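Local coordinates for proline dipeptidase (Streptococcus pneumoniae, PDB 3PN9), which is the N-terminal domain of an enzyme that, as a prolidase, probably hydrolyses dipeptides with a C-terminal proline, at residues V21-D26 against T117-A122. Sequence-based numbering, arbitrary orientation.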
ATOM      1  N   VAL A  21      -1.694  -3.395 -14.744  1.00 17.80           N
ATOM      2  CA  VAL A  21      -1.075  -4.653 -14.952  1.00 15.99           C
ATOM      3  C   VAL A  21       0.423  -4.464 -15.186  1.00 16.61           C
ATOM      4  O   VAL A  21       0.915  -3.429 -15.641  1.00 17.30           O
ATOM      5  CB  VAL A  21      -1.767  -5.373 -16.231  1.00 16.26           C
ATOM      6  CG1 VAL A  21      -1.543  -4.487 -17.446  1.00 12.75           C
ATOM      7  CG2 VAL A  21      -1.118  -6.746 -16.549  1.00 12.95           C
ATOM      8  N   ALA A  22       1.156  -5.491 -14.819  1.00 16.46           N
ATOM      9  CA  ALA A  22       2.599  -5.521 -15.186  1.00 17.44           C
ATOM     10  C   ALA A  22       2.794  -6.678 -16.183  1.00 15.55           C
ATOM     11  O   ALA A  22       2.413  -7.818 -15.902  1.00 15.56           O
ATOM     12  CB  ALA A  22       3.468  -5.840 -13.940  1.00 15.41           C
ATOM     13  N   VAL A  23       3.570  -6.412 -17.215  1.00 16.30           N
ATOM     14  CA  VAL A  23       3.761  -7.364 -18.244  1.00 14.49           C
ATOM     15  C   VAL A  23       5.246  -7.728 -18.194  1.00 13.80           C
ATOM     16  O   VAL A  23       6.122  -6.929 -18.546  1.00 17.02           O
ATOM     17  CB  VAL A  23       3.449  -6.784 -19.700  1.00 14.99           C
ATOM     18  CG1 VAL A  23       3.645  -7.939 -20.736  1.00 16.56           C
ATOM     19  CG2 VAL A  23       2.003  -6.196 -19.705  1.00 13.52           C
ATOM     20  N   VAL A  24       5.506  -8.992 -17.907  1.00 12.43           N
ATOM     21  CA  VAL A  24       6.859  -9.475 -17.815  1.00 13.49           C
ATOM     22  C   VAL A  24       7.140 -10.274 -19.073  1.00 15.70           C
ATOM     23  O   VAL A  24       6.398 -11.259 -19.366  1.00 15.62           O
ATOM     24  CB  VAL A  24       6.996 -10.435 -16.581  1.00 14.12           C
ATOM     25  CG1 VAL A  24       8.439 -10.821 -16.367  1.00 15.58           C
ATOM     26  CG2 VAL A  24       6.513  -9.638 -15.291  1.00 17.59           C
ATOM     27  N   SER A  25       8.164  -9.875 -19.804  1.00 13.16           N
ATOM     28  CA  SER A  25       8.441 -10.415 -21.137  1.00 16.02           C
ATOM     29  C   SER A  25       9.768 -11.151 -21.102  1.00 16.36           C
ATOM     30  O   SER A  25      10.121 -11.929 -21.998  1.00 14.99           O
ATOM     31  CB  SER A  25       8.484  -9.262 -22.136  1.00 15.34           C
ATOM     32  OG  SER A  25       9.509  -8.271 -21.791  1.00 18.88           O
ATOM     33  N   ASP A  26      10.587 -10.904 -20.077  1.00 14.37           N
ATOM     34  CA  ASP A  26      12.003 -11.490 -20.101  1.00 15.54           C
ATOM     35  C   ASP A  26      11.914 -12.907 -19.480  1.00 16.59           C
ATOM     36  O   ASP A  26      11.410 -13.046 -18.346  1.00 17.09           O
ATOM     37  CB  ASP A  26      12.929 -10.531 -19.207  1.00 15.77           C
ATOM     38  CG  ASP A  26      14.417 -10.990 -19.241  1.00 20.44           C
ATOM     39  OD1 ASP A  26      14.688 -12.191 -19.552  1.00 21.56           O
ATOM     40  OD2 ASP A  26      15.278 -10.115 -19.045  1.00 23.29           O
ATOM     41  N   THR A 117      -1.565  -3.227 -29.288  1.00 22.61           N
ATOM     42  CA  THR A 117      -2.891  -3.607 -29.816  1.00 25.44           C
ATOM     43  C   THR A 117      -3.695  -4.277 -28.713  1.00 26.18           C
ATOM     44  O   THR A 117      -4.915  -4.315 -28.769  1.00 26.12           O
ATOM     45  CB  THR A 117      -2.863  -4.594 -30.984  1.00 25.05           C
ATOM     46  OG1 THR A 117      -2.407  -5.844 -30.511  1.00 32.08           O
ATOM     47  CG2 THR A 117      -1.871  -4.150 -32.031  1.00 23.14           C
ATOM     48  N   VAL A 118      -3.008  -4.843 -27.718  1.00 23.62           N
ATOM     49  CA  VAL A 118      -3.762  -5.483 -26.647  1.00 22.46           C
ATOM     50  C   VAL A 118      -4.250  -4.347 -25.743  1.00 23.38           C
ATOM     51  O   VAL A 118      -5.389  -4.410 -25.301  1.00 24.37           O
ATOM     52  CB  VAL A 118      -2.876  -6.425 -25.805  1.00 21.32           C
ATOM     53  CG1 VAL A 118      -3.565  -6.877 -24.463  1.00 22.05           C
ATOM     54  CG2 VAL A 118      -2.247  -7.572 -26.617  1.00 17.98           C
ATOM     55  N   PHE A 119      -3.371  -3.373 -25.393  1.00 21.39           N
ATOM     56  CA  PHE A 119      -3.725  -2.264 -24.514  1.00 20.35           C
ATOM     57  C   PHE A 119      -3.727  -0.961 -25.308  1.00 23.31           C
ATOM     58  O   PHE A 119      -2.754  -0.192 -25.306  1.00 23.39           O
ATOM     59  CB  PHE A 119      -2.663  -2.150 -23.318  1.00 19.11           C
ATOM     60  CG  PHE A 119      -2.447  -3.458 -22.602  1.00 14.48           C
ATOM     61  CD1 PHE A 119      -3.477  -4.011 -21.856  1.00 18.66           C
ATOM     62  CD2 PHE A 119      -1.214  -4.126 -22.677  1.00 16.05           C
ATOM     63  CE1 PHE A 119      -3.298  -5.167 -21.134  1.00 18.67           C
ATOM     64  CE2 PHE A 119      -1.054  -5.285 -22.006  1.00 15.50           C
ATOM     65  CZ  PHE A 119      -2.081  -5.844 -21.227  1.00 16.67           C
ATOM     66  N   GLU A 120      -4.810  -0.681 -26.003  1.00 26.32           N
ATOM     67  CA  GLU A 120      -4.855   0.378 -27.025  1.00 29.74           C
ATOM     68  C   GLU A 120      -4.805   1.756 -26.499  1.00 30.87           C
ATOM     69  O   GLU A 120      -4.388   2.636 -27.223  1.00 31.04           O
ATOM     70  CB  GLU A 120      -6.169   0.263 -27.851  1.00 30.85           C
ATOM     71  CG  GLU A 120      -6.137  -1.069 -28.587  1.00 36.62           C
ATOM     72  CD  GLU A 120      -7.408  -1.286 -29.476  1.00 48.35           C
ATOM     73  OE1 GLU A 120      -8.215  -2.176 -29.195  1.00 51.11           O
ATOM     74  OE2 GLU A 120      -7.598  -0.533 -30.423  1.00 51.77           O
ATOM     75  N   THR A 121      -5.243   2.010 -25.268  1.00 30.45           N
ATOM     76  CA  THR A 121      -5.075   3.399 -24.795  1.00 31.72           C
ATOM     77  C   THR A 121      -4.236   3.490 -23.496  1.00 31.88           C
ATOM     78  O   THR A 121      -4.422   4.445 -22.773  1.00 32.45           O
ATOM     79  CB  THR A 121      -6.475   4.056 -24.511  1.00 32.09           C
ATOM     80  OG1 THR A 121      -7.280   3.104 -23.782  1.00 34.44           O
ATOM     81  CG2 THR A 121      -7.233   4.309 -25.916  1.00 35.23           C
ATOM     82  N   ALA A 122      -3.350   2.533 -23.213  1.00 28.83           N
ATOM     83  CA  ALA A 122      -2.546   2.594 -21.947  1.00 27.90           C
ATOM     84  C   ALA A 122      -1.330   3.524 -22.074  1.00 26.40           C
ATOM     85  O   ALA A 122      -0.765   3.643 -23.154  1.00 28.04           O
ATOM     86  CB  ALA A 122      -2.065   1.203 -21.575  1.00 23.85           C
TER
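Phe119 meets Val21 and Val23 in the buried core of the creatinase/prolidase N-terminal domain. The residue that follows helix 109-118 packs here on the sheet of an alpha/beta fold. Strand 21-24 lies inside a mixed sheet, between strands 46-50 and 99-102. Phe119 also opens a type I beta turn that leads to strand 123-126, outermost in the sheet of this chain. Its CB points toward the strand. CG stands anti to the carbonyl carbon (chi1 -51°), which sends the ring on toward the two valines. Farther out, CE2 meets Val23 CG2, the methyl beside that residue's backbone N, at 3.9 Å. CZ, at the tip, and CE1, on the side away from CE2, both lie 4.1 Å from Val21 CG1. Both methyls approach the ring obliquely. Val21 and Val23 alternate with Ala22, so their side chains leave the same side of the strand, and the end of the ring reaches both. The interface is small, 96 Å² over both sides, and wholly apolar. Phe97 adds an edge-to-face ring contact. Val118 CG1, from the last helical turn, sits over the centre of the Phe119 ring, 3.6 Å above its plane.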